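Long-range contacts in alpha-1,6-mannanase (Bacteroides thetaiotaomicron, PDB 4V1S), which probably hydrolyses internal alpha-1,6-mannosidic linkages of mannans: residues P119-I124 and E135-R140; N44-W49 and A342-H347; R272-M277 and L287-A292; G83-L88 and L111-Y116; D352-Y357 and T366-K371. All blocks are in the same frame, centred on the assembly; numbering follows the deposited sequence.

Contact 1 of 5, residues P119-I124 and E135-R140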
# COMPACT_ATOMS: atom_id res chain seq x y z
N PRO A 119 -16.37 -15.90 0.02
CA PRO A 119 -15.76 -17.25 -0.12
C PRO A 119 -15.96 -17.88 -1.49
O PRO A 119 -15.30 -18.83 -1.81
CB PRO A 119 -16.49 -18.08 0.92
CG PRO A 119 -17.81 -17.40 1.07
CD PRO A 119 -17.55 -15.93 0.89
N ASN A 120 -16.88 -17.34 -2.28
CA ASN A 120 -17.17 -17.91 -3.61
C ASN A 120 -18.16 -17.05 -4.34
O ASN A 120 -19.40 -17.21 -4.15
CB ASN A 120 -17.72 -19.36 -3.58
CG ASN A 120 -18.09 -19.85 -4.99
OD1 ASN A 120 -17.68 -19.22 -5.98
ND2 ASN A 120 -18.84 -20.91 -5.09
N TYR A 121 -17.66 -16.21 -5.24
CA TYR A 121 -18.53 -15.53 -6.17
C TYR A 121 -18.07 -15.92 -7.55
O TYR A 121 -16.88 -15.77 -7.90
CB TYR A 121 -18.55 -14.02 -5.95
CG TYR A 121 -19.29 -13.28 -7.03
CD1 TYR A 121 -20.66 -13.49 -7.28
CD2 TYR A 121 -18.62 -12.42 -7.89
CE1 TYR A 121 -21.34 -12.79 -8.27
CE2 TYR A 121 -19.30 -11.72 -8.90
CZ TYR A 121 -20.65 -11.95 -9.10
OH TYR A 121 -21.36 -11.28 -10.10
N LYS A 122 -19.02 -16.47 -8.33
CA LYS A 122 -18.73 -16.94 -9.68
C LYS A 122 -17.46 -17.79 -9.75
O LYS A 122 -16.68 -17.69 -10.70
CB LYS A 122 -18.73 -15.76 -10.69
CG LYS A 122 -20.12 -15.41 -11.21
CD LYS A 122 -20.17 -14.30 -12.26
CE LYS A 122 -21.60 -14.26 -12.85
NZ LYS A 122 -22.02 -13.10 -13.70
N GLY A 123 -17.25 -18.66 -8.75
CA GLY A 123 -16.21 -19.67 -8.77
C GLY A 123 -14.91 -19.40 -8.03
O GLY A 123 -14.01 -20.27 -8.02
N ILE A 124 -14.78 -18.20 -7.46
CA ILE A 124 -13.54 -17.83 -6.84
C ILE A 124 -13.77 -16.90 -5.64
O ILE A 124 -14.67 -16.05 -5.62
CB ILE A 124 -12.53 -17.20 -7.84
CG1 ILE A 124 -11.11 -17.19 -7.20
CG2 ILE A 124 -13.03 -15.84 -8.34
CD1 ILE A 124 -10.00 -16.77 -8.15
N GLU A 135 -23.88 -15.12 0.25
CA GLU A 135 -25.17 -15.01 -0.47
C GLU A 135 -25.41 -13.67 -1.19
O GLU A 135 -26.47 -13.43 -1.76
CB GLU A 135 -26.34 -15.33 0.48
CG GLU A 135 -26.93 -14.15 1.25
CD GLU A 135 -26.06 -13.63 2.40
OE1 GLU A 135 -24.95 -14.18 2.62
OE2 GLU A 135 -26.49 -12.67 3.10
N LYS A 136 -24.38 -12.82 -1.23
CA LYS A 136 -24.48 -11.49 -1.86
C LYS A 136 -23.53 -11.40 -3.04
O LYS A 136 -22.54 -12.12 -3.10
CB LYS A 136 -24.11 -10.40 -0.86
CG LYS A 136 -25.14 -10.21 0.22
CD LYS A 136 -24.55 -9.43 1.38
CE LYS A 136 -24.91 -7.96 1.32
NZ LYS A 136 -23.91 -7.12 0.60
N VAL A 137 -23.86 -10.53 -3.97
CA VAL A 137 -23.04 -10.26 -5.13
C VAL A 137 -22.06 -9.17 -4.68
O VAL A 137 -22.48 -8.06 -4.29
CB VAL A 137 -23.88 -9.77 -6.31
CG1 VAL A 137 -22.99 -9.29 -7.45
CG2 VAL A 137 -24.80 -10.88 -6.80
N PRO A 138 -20.75 -9.45 -4.77
CA PRO A 138 -19.74 -8.50 -4.35
C PRO A 138 -19.18 -7.69 -5.51
O PRO A 138 -19.30 -8.09 -6.67
CB PRO A 138 -18.64 -9.41 -3.79
CG PRO A 138 -18.68 -10.57 -4.77
CD PRO A 138 -20.14 -10.76 -5.09
N ASP A 139 -18.59 -6.55 -5.18
CA ASP A 139 -17.90 -5.68 -6.14
C ASP A 139 -16.43 -5.84 -5.80
O ASP A 139 -15.97 -5.34 -4.77
CB ASP A 139 -18.39 -4.23 -5.97
CG ASP A 139 -18.06 -3.33 -7.15
OD1 ASP A 139 -17.67 -3.80 -8.25
OD2 ASP A 139 -18.23 -2.08 -6.98
N ARG A 140 -15.71 -6.57 -6.66
CA ARG A 140 -14.32 -6.94 -6.33
C ARG A 140 -13.30 -6.37 -7.31
O ARG A 140 -13.62 -6.20 -8.50
CB ARG A 140 -14.16 -8.44 -6.21
CG ARG A 140 -15.14 -9.07 -5.22
CD ARG A 140 -14.79 -10.49 -4.87
NE ARG A 140 -15.00 -11.39 -6.02
CZ ARG A 140 -14.95 -12.72 -5.95
NH1 ARG A 140 -14.72 -13.31 -4.80
NH2 ARG A 140 -15.17 -13.46 -7.02
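Arg140, Pro138 and Val137, in the loop leading to helix 142-159, hold the tip of the hairpin formed by strands 117-121 and 124-127 through one polar grip and one CH-pi contact. The guanidinium comes end-on to the backbone of Ile124: NH1 lies 2.9 Å and NH2 3.0 Å from Ile124 O, which sits in the guanidinium plane. That oxygen also accepts from Tyr121 N, giving it three donors. Tyr121 CB lies over one guanidinium face, while Arg140 NE, the third guanidinium nitrogen, forms a salt bridge to Glu191. The hairpin turns tightly here, a type I' beta turn from Tyr121 to Ile124, and just before it Asn120 OD1 accepts from Gly123 N (2.9 Å), an Asx motif; the backbone angles at Gly123 call for glycine. Tyr121 CG stands anti to the backbone N (chi1 171°), and the ring takes Pro138 CD over one face, 3.5 Å from its centroid and 20° off the normal. Lys122 CG lies over the opposite face, toward the rim. Val137 CG1 approaches the phenol end of the ring, 3.7 Å from Tyr121 OH. Ile124 continues onto Phe174 of helix 162-177, which Arg140 also touches.

Contact 2 of 5, residues N44-W49 and A342-H347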
# COMPACT_ATOMS: atom_id res chain seq x y z
N ASN A 44 11.72 13.20 18.19
CA ASN A 44 10.42 12.90 17.61
C ASN A 44 9.93 11.53 18.02
O ASN A 44 10.53 10.50 17.71
CB ASN A 44 10.46 12.95 16.08
CG ASN A 44 10.80 14.31 15.55
OD1 ASN A 44 10.35 15.34 16.05
ND2 ASN A 44 11.58 14.31 14.47
N ASP A 45 8.80 11.54 18.70
CA ASP A 45 8.28 10.33 19.26
C ASP A 45 7.25 9.78 18.28
O ASP A 45 6.05 9.91 18.49
CB ASP A 45 7.65 10.65 20.60
CG ASP A 45 7.27 9.42 21.37
OD1 ASP A 45 7.41 8.30 20.83
OD2 ASP A 45 6.84 9.60 22.55
N TYR A 46 7.76 9.15 17.23
CA TYR A 46 6.89 8.59 16.18
C TYR A 46 5.87 7.62 16.72
O TYR A 46 4.74 7.59 16.25
CB TYR A 46 7.72 7.89 15.09
CG TYR A 46 8.69 8.84 14.41
CD1 TYR A 46 8.22 9.86 13.60
CD2 TYR A 46 10.07 8.73 14.61
CE1 TYR A 46 9.11 10.77 13.01
CE2 TYR A 46 10.95 9.61 14.02
CZ TYR A 46 10.46 10.64 13.22
OH TYR A 46 11.33 11.53 12.62
N TYR A 47 6.26 6.80 17.68
CA TYR A 47 5.34 5.81 18.24
C TYR A 47 4.13 6.47 18.91
O TYR A 47 2.98 6.06 18.67
CB TYR A 47 6.10 4.97 19.25
CG TYR A 47 5.43 3.67 19.69
CD1 TYR A 47 5.12 2.67 18.77
CD2 TYR A 47 5.16 3.43 21.01
CE1 TYR A 47 4.55 1.48 19.17
CE2 TYR A 47 4.57 2.25 21.44
CZ TYR A 47 4.28 1.27 20.51
OH TYR A 47 3.73 0.08 20.93
N THR A 48 4.39 7.49 19.71
CA THR A 48 3.30 8.29 20.28
C THR A 48 2.45 8.97 19.21
O THR A 48 1.25 8.97 19.28
CB THR A 48 3.83 9.32 21.30
OG1 THR A 48 4.35 8.57 22.41
CG2 THR A 48 2.74 10.22 21.79
N TRP A 49 3.10 9.51 18.19
CA TRP A 49 2.36 10.14 17.12
C TRP A 49 1.41 9.14 16.49
O TRP A 49 0.29 9.49 16.17
CB TRP A 49 3.29 10.69 16.03
CG TRP A 49 4.17 11.81 16.47
CD1 TRP A 49 4.20 12.40 17.69
CD2 TRP A 49 5.16 12.45 15.67
NE1 TRP A 49 5.17 13.39 17.70
CE2 TRP A 49 5.77 13.44 16.47
CE3 TRP A 49 5.59 12.30 14.35
CZ2 TRP A 49 6.79 14.28 15.98
CZ3 TRP A 49 6.61 13.12 13.87
CH2 TRP A 49 7.19 14.10 14.69
N ALA A 342 10.25 13.43 5.45
CA ALA A 342 8.92 13.44 4.84
C ALA A 342 7.86 13.18 5.94
O ALA A 342 6.83 13.85 5.99
CB ALA A 342 8.82 12.43 3.73
N ILE A 343 8.17 12.25 6.83
CA ILE A 343 7.23 11.90 7.93
C ILE A 343 7.12 13.08 8.93
O ILE A 343 6.02 13.38 9.42
CB ILE A 343 7.60 10.54 8.57
CG1 ILE A 343 7.41 9.44 7.50
CG2 ILE A 343 6.73 10.28 9.77
CD1 ILE A 343 7.99 8.10 7.88
N ASN A 344 8.23 13.76 9.19
CA ASN A 344 8.19 14.95 10.06
C ASN A 344 7.28 16.01 9.48
O ASN A 344 6.54 16.64 10.20
CB ASN A 344 9.61 15.50 10.29
CG ASN A 344 10.47 14.57 11.15
OD1 ASN A 344 9.99 13.65 11.80
ND2 ASN A 344 11.76 14.81 11.15
N PHE A 345 7.36 16.19 8.16
CA PHE A 345 6.49 17.14 7.48
C PHE A 345 5.01 16.79 7.64
O PHE A 345 4.19 17.65 7.88
CB PHE A 345 6.87 17.23 5.99
CG PHE A 345 6.01 18.19 5.20
CD1 PHE A 345 6.30 19.51 5.17
CD2 PHE A 345 4.91 17.70 4.48
CE1 PHE A 345 5.52 20.38 4.41
CE2 PHE A 345 4.11 18.56 3.75
CZ PHE A 345 4.43 19.91 3.71
N ILE A 346 4.67 15.52 7.48
CA ILE A 346 3.30 15.11 7.71
C ILE A 346 2.81 15.56 9.09
O ILE A 346 1.76 16.17 9.21
CB ILE A 346 3.16 13.57 7.55
CG1 ILE A 346 3.47 13.15 6.10
CG2 ILE A 346 1.74 13.13 7.92
CD1 ILE A 346 3.68 11.66 5.98
N HIS A 347 3.57 15.28 10.12
CA HIS A 347 3.16 15.65 11.50
C HIS A 347 3.15 17.16 11.74
O HIS A 347 2.22 17.72 12.33
CB HIS A 347 4.07 14.97 12.48
CG HIS A 347 3.63 15.11 13.90
ND1 HIS A 347 4.19 16.02 14.76
CD2 HIS A 347 2.64 14.50 14.59
CE1 HIS A 347 3.60 15.93 15.94
NE2 HIS A 347 2.66 15.01 15.86
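The start of helix 46-61 lies against helix 334-350, with Trp49 CA 7.9 Å from His347 CA and Asn44 CA 8.1 Å from Asn344 CA. His347 lays its imidazole flat on the indole: the ring planes differ by 3°, and the imidazole centroid is 3.5 Å from that of the six-membered ring. His347 CE1 comes within 3.3 Å of Trp49 CE2, while His347 CB covers the far end of the indole at CZ3. Backbone atoms of Asp45 and Tyr46 lie over the other indole face, so Trp49 is sandwiched. Tyr46 OH donates to Asn344 OD1 at 2.6 Å; ring and amide are nearly coplanar. Asn344 ND2 is bonded to Glu40 O. Ile343 CG2 rests 4.0 Å from Tyr46 CE1. The contact brings together parts of the (alpha/alpha)6 barrel nearly 300 residues apart, near the two chain ends. With both ends of its amide engaged, Asn344 should be held against flipping, and the electron-rich indole face would probably help to stabilise a positive charge on the imidazole, should it be protonated.

Contact 3 of 5, residues R272-M277 and L287-A292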
# COMPACT_ATOMS: atom_id res chain seq x y z
N ARG A 272 9.28 -1.30 -5.08
CA ARG A 272 9.34 -2.29 -4.02
C ARG A 272 9.43 -3.71 -4.63
O ARG A 272 10.17 -4.58 -4.14
CB ARG A 272 8.13 -2.17 -3.10
CG ARG A 272 8.03 -0.84 -2.40
CD ARG A 272 7.08 -0.91 -1.22
NE ARG A 272 7.75 -1.66 -0.16
CZ ARG A 272 7.17 -2.28 0.85
NH1 ARG A 272 5.85 -2.27 1.02
NH2 ARG A 272 7.95 -2.92 1.72
N SER A 273 8.65 -3.93 -5.68
CA SER A 273 8.66 -5.23 -6.38
C SER A 273 10.03 -5.52 -6.97
O SER A 273 10.57 -6.62 -6.78
CB SER A 273 7.59 -5.26 -7.46
OG SER A 273 6.28 -5.16 -6.91
N TRP A 274 10.58 -4.55 -7.69
CA TRP A 274 11.87 -4.74 -8.32
C TRP A 274 12.97 -5.03 -7.32
O TRP A 274 13.88 -5.84 -7.61
CB TRP A 274 12.24 -3.55 -9.18
CG TRP A 274 11.41 -3.37 -10.42
CD1 TRP A 274 10.92 -4.34 -11.25
CD2 TRP A 274 11.00 -2.10 -10.99
NE1 TRP A 274 10.23 -3.76 -12.29
CE2 TRP A 274 10.26 -2.39 -12.16
CE3 TRP A 274 11.18 -0.77 -10.62
CZ2 TRP A 274 9.72 -1.39 -12.98
CZ3 TRP A 274 10.63 0.22 -11.42
CH2 TRP A 274 9.90 -0.09 -12.58
N LEU A 275 12.93 -4.40 -6.15
CA LEU A 275 13.94 -4.67 -5.13
C LEU A 275 13.86 -6.11 -4.67
O LEU A 275 14.89 -6.75 -4.44
CB LEU A 275 13.85 -3.68 -3.96
CG LEU A 275 14.22 -2.23 -4.34
CD1 LEU A 275 13.94 -1.33 -3.16
CD2 LEU A 275 15.68 -2.09 -4.78
N LYS A 276 12.65 -6.66 -4.51
CA LYS A 276 12.53 -8.08 -4.15
C LYS A 276 12.97 -8.99 -5.28
O LYS A 276 13.58 -10.04 -5.03
CB LYS A 276 11.11 -8.44 -3.69
CG LYS A 276 10.71 -7.70 -2.43
CD LYS A 276 9.56 -8.35 -1.69
CE LYS A 276 10.05 -9.50 -0.81
NZ LYS A 276 10.83 -8.98 0.35
N MET A 277 12.68 -8.59 -6.52
CA MET A 277 13.10 -9.40 -7.67
C MET A 277 14.61 -9.42 -7.79
O MET A 277 15.18 -10.45 -8.12
CB MET A 277 12.45 -8.90 -8.95
CG MET A 277 10.93 -9.05 -8.91
SD MET A 277 10.04 -8.31 -10.26
CE MET A 277 10.28 -9.60 -11.50
N LEU A 287 17.73 -3.90 -9.82
CA LEU A 287 18.22 -2.84 -8.94
C LEU A 287 18.39 -1.54 -9.72
O LEU A 287 18.01 -0.48 -9.24
CB LEU A 287 19.53 -3.22 -8.27
CG LEU A 287 20.12 -2.23 -7.26
CD1 LEU A 287 19.19 -1.98 -6.08
CD2 LEU A 287 21.47 -2.74 -6.77
N SER A 288 18.96 -1.62 -10.93
CA SER A 288 19.14 -0.43 -11.75
C SER A 288 17.79 0.23 -12.07
O SER A 288 17.67 1.45 -11.99
CB SER A 288 19.89 -0.76 -13.06
OG SER A 288 21.19 -1.22 -12.75
N GLN A 289 16.78 -0.58 -12.41
CA GLN A 289 15.46 -0.07 -12.71
C GLN A 289 14.83 0.60 -11.49
O GLN A 289 14.28 1.71 -11.58
CB GLN A 289 14.57 -1.18 -13.25
CG GLN A 289 13.20 -0.68 -13.67
CD GLN A 289 13.27 0.27 -14.84
OE1 GLN A 289 13.65 -0.11 -15.96
NE2 GLN A 289 12.92 1.53 -14.60
N ALA A 290 14.94 -0.05 -10.34
CA ALA A 290 14.41 0.51 -9.09
C ALA A 290 15.05 1.86 -8.78
O ALA A 290 14.36 2.82 -8.45
CB ALA A 290 14.63 -0.46 -7.95
N LYS A 291 16.37 1.94 -8.93
CA LYS A 291 17.08 3.18 -8.64
C LYS A 291 16.68 4.29 -9.61
O LYS A 291 16.50 5.43 -9.21
CB LYS A 291 18.59 2.96 -8.67
CG LYS A 291 19.12 2.20 -7.48
CD LYS A 291 20.62 1.97 -7.67
CE LYS A 291 21.23 1.19 -6.54
NZ LYS A 291 22.69 1.00 -6.79
N ALA A 292 16.55 3.94 -10.89
CA ALA A 292 16.17 4.94 -11.89
C ALA A 292 14.77 5.50 -11.66
O ALA A 292 14.54 6.72 -11.72
CB ALA A 292 16.28 4.37 -13.30
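Trp274 presents the face of its indole to Gln289, whose CG stands almost on the ring normal: 3.4 Å from the centroid of the six-membered ring and 5° off the perpendicular. The first torsion of the glutamine puts CG over the ring, anti to the backbone N (chi1 -176°), and a bend at chi2 only turns CD onward. Beyond CG the amide is tilted 47° to the indole and sends NE2 to Thr293 OG1 and Asn245 OD1, while Trp274 NE1 is bonded to Asn232 OD1. Next to the indole, Ala290 offers little bulk: its CB is 4.1 Å from Trp274 CB and 3.7 Å from Leu275 CD2. The same leucine methyl meets Leu287 CD1 at 3.7 Å, the two branched chains lying obliquely to one another. Helices 264-281 and 284-301, joined by a short connection, thus pack as an antiparallel pair of the alpha/alpha barrel, their segment axes 8.4 Å apart. The small side chain of Ala290 is consistent with the close approach of Trp274 CA and Ala290 CA, 5.9 Å. No hydrogen bond crosses between the two segments; their cohesion is dispersive, and Trp274 NE1 and Gln289 NE2 find their partners outside them, which probably helps to fix the rotation of both groups.

Contact 4 of 5, residues G83-L88 and L111-Y116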
# COMPACT_ATOMS: atom_id res chain seq x y z
N GLY A 83 -9.10 2.00 3.27
CA GLY A 83 -8.63 2.66 4.49
C GLY A 83 -8.29 1.67 5.58
O GLY A 83 -7.41 1.92 6.39
N ASN A 84 -9.00 0.54 5.60
CA ASN A 84 -8.71 -0.52 6.53
C ASN A 84 -7.41 -1.23 6.26
O ASN A 84 -6.80 -1.79 7.18
CB ASN A 84 -9.84 -1.58 6.50
CG ASN A 84 -11.17 -1.01 6.91
OD1 ASN A 84 -11.47 -0.87 8.10
ND2 ASN A 84 -11.93 -0.58 5.94
N ILE A 85 -6.96 -1.21 5.00
CA ILE A 85 -5.66 -1.82 4.66
C ILE A 85 -4.53 -1.06 5.32
O ILE A 85 -3.56 -1.66 5.81
CB ILE A 85 -5.49 -1.91 3.12
CG1 ILE A 85 -6.64 -2.75 2.51
CG2 ILE A 85 -4.14 -2.46 2.74
CD1 ILE A 85 -6.63 -2.77 0.99
N PHE A 86 -4.63 0.27 5.39
CA PHE A 86 -3.61 1.00 6.13
C PHE A 86 -3.61 0.69 7.62
O PHE A 86 -2.56 0.65 8.21
CB PHE A 86 -3.72 2.49 5.92
CG PHE A 86 -3.40 2.92 4.51
CD1 PHE A 86 -2.10 2.88 4.03
CD2 PHE A 86 -4.38 3.51 3.68
CE1 PHE A 86 -1.78 3.33 2.76
CE2 PHE A 86 -4.07 3.95 2.38
CZ PHE A 86 -2.77 3.86 1.94
N LEU A 87 -4.78 0.42 8.20
CA LEU A 87 -4.80 -0.00 9.58
C LEU A 87 -4.13 -1.37 9.70
O LEU A 87 -3.31 -1.58 10.57
CB LEU A 87 -6.25 -0.05 10.12
CG LEU A 87 -6.94 1.28 10.32
CD1 LEU A 87 -8.38 1.06 10.72
CD2 LEU A 87 -6.20 2.08 11.38
N LEU A 88 -4.45 -2.30 8.79
CA LEU A 88 -3.78 -3.60 8.80
C LEU A 88 -2.25 -3.44 8.77
O LEU A 88 -1.52 -4.08 9.52
CB LEU A 88 -4.25 -4.40 7.58
CG LEU A 88 -3.64 -5.77 7.33
CD1 LEU A 88 -4.01 -6.71 8.46
CD2 LEU A 88 -4.09 -6.33 5.98
N LEU A 111 -10.10 -10.02 11.65
CA LEU A 111 -11.49 -10.46 11.78
C LEU A 111 -12.45 -9.46 11.14
O LEU A 111 -13.49 -9.85 10.60
CB LEU A 111 -11.84 -10.74 13.25
CG LEU A 111 -11.09 -11.93 13.85
CD1 LEU A 111 -11.30 -11.98 15.36
CD2 LEU A 111 -11.49 -13.26 13.22
N ASN A 112 -12.11 -8.17 11.18
CA ASN A 112 -12.91 -7.22 10.43
C ASN A 112 -12.80 -7.43 8.91
O ASN A 112 -13.79 -7.30 8.19
CB ASN A 112 -12.53 -5.79 10.80
CG ASN A 112 -13.48 -4.77 10.20
OD1 ASN A 112 -14.70 -4.93 10.28
ND2 ASN A 112 -12.93 -3.79 9.50
N PHE A 113 -11.59 -7.71 8.44
CA PHE A 113 -11.36 -8.02 7.05
C PHE A 113 -12.21 -9.22 6.62
O PHE A 113 -12.68 -9.26 5.49
CB PHE A 113 -9.87 -8.28 6.72
CG PHE A 113 -9.16 -7.05 6.28
CD1 PHE A 113 -8.78 -6.06 7.21
CD2 PHE A 113 -8.92 -6.81 4.94
CE1 PHE A 113 -8.19 -4.88 6.79
CE2 PHE A 113 -8.33 -5.61 4.51
CZ PHE A 113 -7.95 -4.65 5.43
N ASP A 114 -12.47 -10.17 7.53
CA ASP A 114 -13.36 -11.29 7.19
C ASP A 114 -14.78 -10.79 6.74
O ASP A 114 -15.46 -11.45 5.95
CB ASP A 114 -13.48 -12.27 8.37
CG ASP A 114 -12.30 -13.29 8.48
OD1 ASP A 114 -11.49 -13.52 7.51
OD2 ASP A 114 -12.25 -13.91 9.59
N ASN A 115 -15.20 -9.62 7.23
CA ASN A 115 -16.48 -9.03 6.81
C ASN A 115 -16.47 -8.69 5.35
O ASN A 115 -17.54 -8.60 4.75
CB ASN A 115 -16.83 -7.80 7.60
CG ASN A 115 -17.11 -8.12 9.05
OD1 ASN A 115 -17.81 -9.07 9.37
ND2 ASN A 115 -16.58 -7.29 9.94
N TYR A 116 -15.29 -8.43 4.79
CA TYR A 116 -15.14 -8.11 3.37
C TYR A 116 -14.81 -9.31 2.48
O TYR A 116 -14.70 -9.17 1.26
CB TYR A 116 -14.03 -7.06 3.20
CG TYR A 116 -14.29 -5.71 3.87
CD1 TYR A 116 -14.18 -5.55 5.23
CD2 TYR A 116 -14.67 -4.61 3.13
CE1 TYR A 116 -14.37 -4.33 5.83
CE2 TYR A 116 -14.85 -3.38 3.73
CZ TYR A 116 -14.77 -3.25 5.08
OH TYR A 116 -15.00 -2.03 5.66
O HOH W 1 -14.23 -1.32 8.36
O HOH W 2 -10.18 -2.78 9.79
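Asn84 OD1 accepts from two waters, at 2.8 Å and 2.9 Å, and both waters in turn accept from Asn112 ND2, so the two amides are bridged twice. They join helices 81-97 and 99-114, consecutive helices of the (alpha/alpha)6 barrel, in a buried contact. The first water also donates to Tyr116 OH at 2.9 Å and sits near the plane of that ring. Each polar group is fixed by a second partner: Asn84 ND2 reaches Ser79 OG, Tyr116 OH meets Ser79 O, and Asn112 OD1 takes both Ser68 OG and Asn115 ND2. Asn112 CB points toward helix 81-97, and CG, anti to the backbone N (chi1 -172°), carries the amide to the waters. An alanine in place of Asn84 would probably leave both bridging waters without their shared acceptor and Ser79 OG without its amide partner, loosening the link to Asn112. Beside this polar patch Phe113 inserts its ring between the helices. Ile85 CG1 is 3.7 Å from its CZ, Leu88 CD2 lies over one face toward the rim, and Thr148 of helix 142-159 also touches it. The rim of the ring meets the backbone of helix 81-97, Phe113 CE1 standing 3.4 Å from Asn84 O, the oxygen that takes the helical bond from Leu88 N.

Contact 5 of 5, residues D352-Y357 and T366-K371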
# COMPACT_ATOMS: atom_id res chain seq x y z
N ASP A 352 -3.81 18.76 11.25
CA ASP A 352 -4.58 19.97 11.57
C ASP A 352 -4.78 20.10 13.09
O ASP A 352 -4.28 19.30 13.87
CB ASP A 352 -5.87 20.09 10.74
CG ASP A 352 -7.05 19.27 11.27
OD1 ASP A 352 -6.96 18.60 12.32
OD2 ASP A 352 -8.11 19.32 10.59
N GLY A 353 -5.50 21.14 13.50
CA GLY A 353 -5.67 21.45 14.92
C GLY A 353 -6.56 20.47 15.66
O GLY A 353 -6.58 20.47 16.90
N ASN A 354 -7.28 19.62 14.90
CA ASN A 354 -8.08 18.54 15.47
C ASN A 354 -7.42 17.17 15.35
O ASN A 354 -8.05 16.14 15.62
CB ASN A 354 -9.46 18.52 14.79
CG ASN A 354 -10.23 19.80 15.04
OD1 ASN A 354 -10.88 20.35 14.14
ND2 ASN A 354 -10.15 20.29 16.26
N GLY A 355 -6.16 17.14 14.95
CA GLY A 355 -5.44 15.87 14.78
C GLY A 355 -5.85 15.06 13.55
O GLY A 355 -5.63 13.83 13.50
N ARG A 356 -6.41 15.76 12.55
CA ARG A 356 -6.80 15.16 11.27
C ARG A 356 -5.83 15.49 10.15
O ARG A 356 -5.02 16.43 10.25
CB ARG A 356 -8.21 15.57 10.89
CG ARG A 356 -9.19 15.22 12.00
CD ARG A 356 -10.59 15.43 11.53
NE ARG A 356 -11.55 15.09 12.57
CZ ARG A 356 -12.34 15.95 13.17
NH1 ARG A 356 -12.28 17.24 12.88
NH2 ARG A 356 -13.18 15.53 14.10
N TYR A 357 -5.90 14.68 9.09
CA TYR A 357 -4.97 14.78 7.96
C TYR A 357 -5.70 15.01 6.65
O TYR A 357 -6.80 14.47 6.41
CB TYR A 357 -4.10 13.51 7.88
CG TYR A 357 -3.16 13.47 9.05
CD1 TYR A 357 -3.55 12.94 10.28
CD2 TYR A 357 -1.90 14.06 8.96
CE1 TYR A 357 -2.70 12.99 11.38
CE2 TYR A 357 -1.03 14.08 10.04
CZ TYR A 357 -1.44 13.58 11.26
OH TYR A 357 -0.57 13.64 12.33
N THR A 366 -3.53 24.86 6.57
CA THR A 366 -3.70 26.19 7.17
C THR A 366 -5.04 26.43 7.85
O THR A 366 -5.21 27.45 8.51
CB THR A 366 -3.43 27.30 6.12
OG1 THR A 366 -4.28 27.10 4.99
CG2 THR A 366 -1.98 27.24 5.68
N SER A 367 -5.99 25.53 7.66
CA SER A 367 -7.25 25.59 8.36
C SER A 367 -7.74 24.16 8.61
O SER A 367 -7.33 23.22 7.93
CB SER A 367 -8.29 26.39 7.57
OG SER A 367 -8.49 25.83 6.29
N ASN A 368 -8.59 24.02 9.61
CA ASN A 368 -9.02 22.69 10.01
C ASN A 368 -9.95 22.08 8.98
O ASN A 368 -10.76 22.76 8.36
CB ASN A 368 -9.66 22.73 11.39
CG ASN A 368 -8.66 23.07 12.48
OD1 ASN A 368 -7.44 22.94 12.29
ND2 ASN A 368 -9.15 23.51 13.62
N LEU A 369 -9.79 20.77 8.79
CA LEU A 369 -10.57 20.03 7.80
C LEU A 369 -12.00 19.84 8.27
O LEU A 369 -12.25 19.60 9.45
CB LEU A 369 -9.92 18.66 7.57
CG LEU A 369 -8.52 18.79 6.99
CD1 LEU A 369 -7.73 17.53 7.26
CD2 LEU A 369 -8.58 19.09 5.50
N GLU A 370 -12.94 19.94 7.33
CA GLU A 370 -14.35 19.63 7.62
C GLU A 370 -14.75 18.26 7.07
O GLU A 370 -15.64 17.60 7.62
CB GLU A 370 -15.28 20.71 7.04
N LYS A 371 -14.10 17.86 5.98
CA LYS A 371 -14.34 16.58 5.33
C LYS A 371 -13.09 15.73 5.44
O LYS A 371 -11.96 16.23 5.38
CB LYS A 371 -14.75 16.76 3.87
O HOH W 3 -10.55 18.93 11.57
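Asp352 and Asn368 tie two parts of the loop between helices 334-350 and 374-394 by a reciprocal pair of bonds, each side chain accepting from the other part's backbone. Leu369 N donates to the anti lone pair of Asp352 OD2 at 2.9 Å, nearly straight (169°). Gly353 N reaches Asn368 OD1, also at 2.9 Å, from above the amide plane. The two side chains cross at about a right angle, their carboxylate and amide planes 57° apart. Leu369 CD1 packs on the backbone of Tyr357, 3.3 Å from its C. What holds the carboxylate is its other oxygen: Asp352 OD1 accepts from Asn354 N (2.8 Å) and Arg356 N (2.9 Å), which approach from opposite faces of its plane. The bond from Asn354 N makes an Asx turn, laid over the type I beta turn from Asp352 to Gly355, with CG placed between the backbone N and the carbonyl carbon (chi1 82°). An alanine at Asp352 would probably leave Leu369 N, Asn354 N and Arg356 N without their acceptor, freeing the turn to shift. Farther out, a water lies 2.7 Å from Asp352 OD2 and accepts from Arg356 NH1 at 2.8 Å. The arginine is positioned by a salt bridge from NE to Asp60, and Tyr357 OH is bonded to Tyr384 OH of helix 374-394.

How the contacts relate
Contact 2 joins regions near the two ends of the chain, and contacts 4, 1 and 3 follow in that order between its segments; contact 5 comes after all of them. Contacts 1 and 4 adjoin in sequence, helix 99-114 running into strand 117-121, with centres 18 Å apart. Contacts 2 and 5, centred 16 Å apart, touch directly where Ile346 and His347 of helix 334-350 meet Tyr357. Contacts 1 and 2 lie on opposite sides of the chain's centre, 40 Å between centres, and contact 3 lies opposite both 4 and 5. Contacts 2, 3 and 4 therefore pack helices at separate places around the barrel, while contacts 1 and 5 shape peripheral hairpin and loop regions.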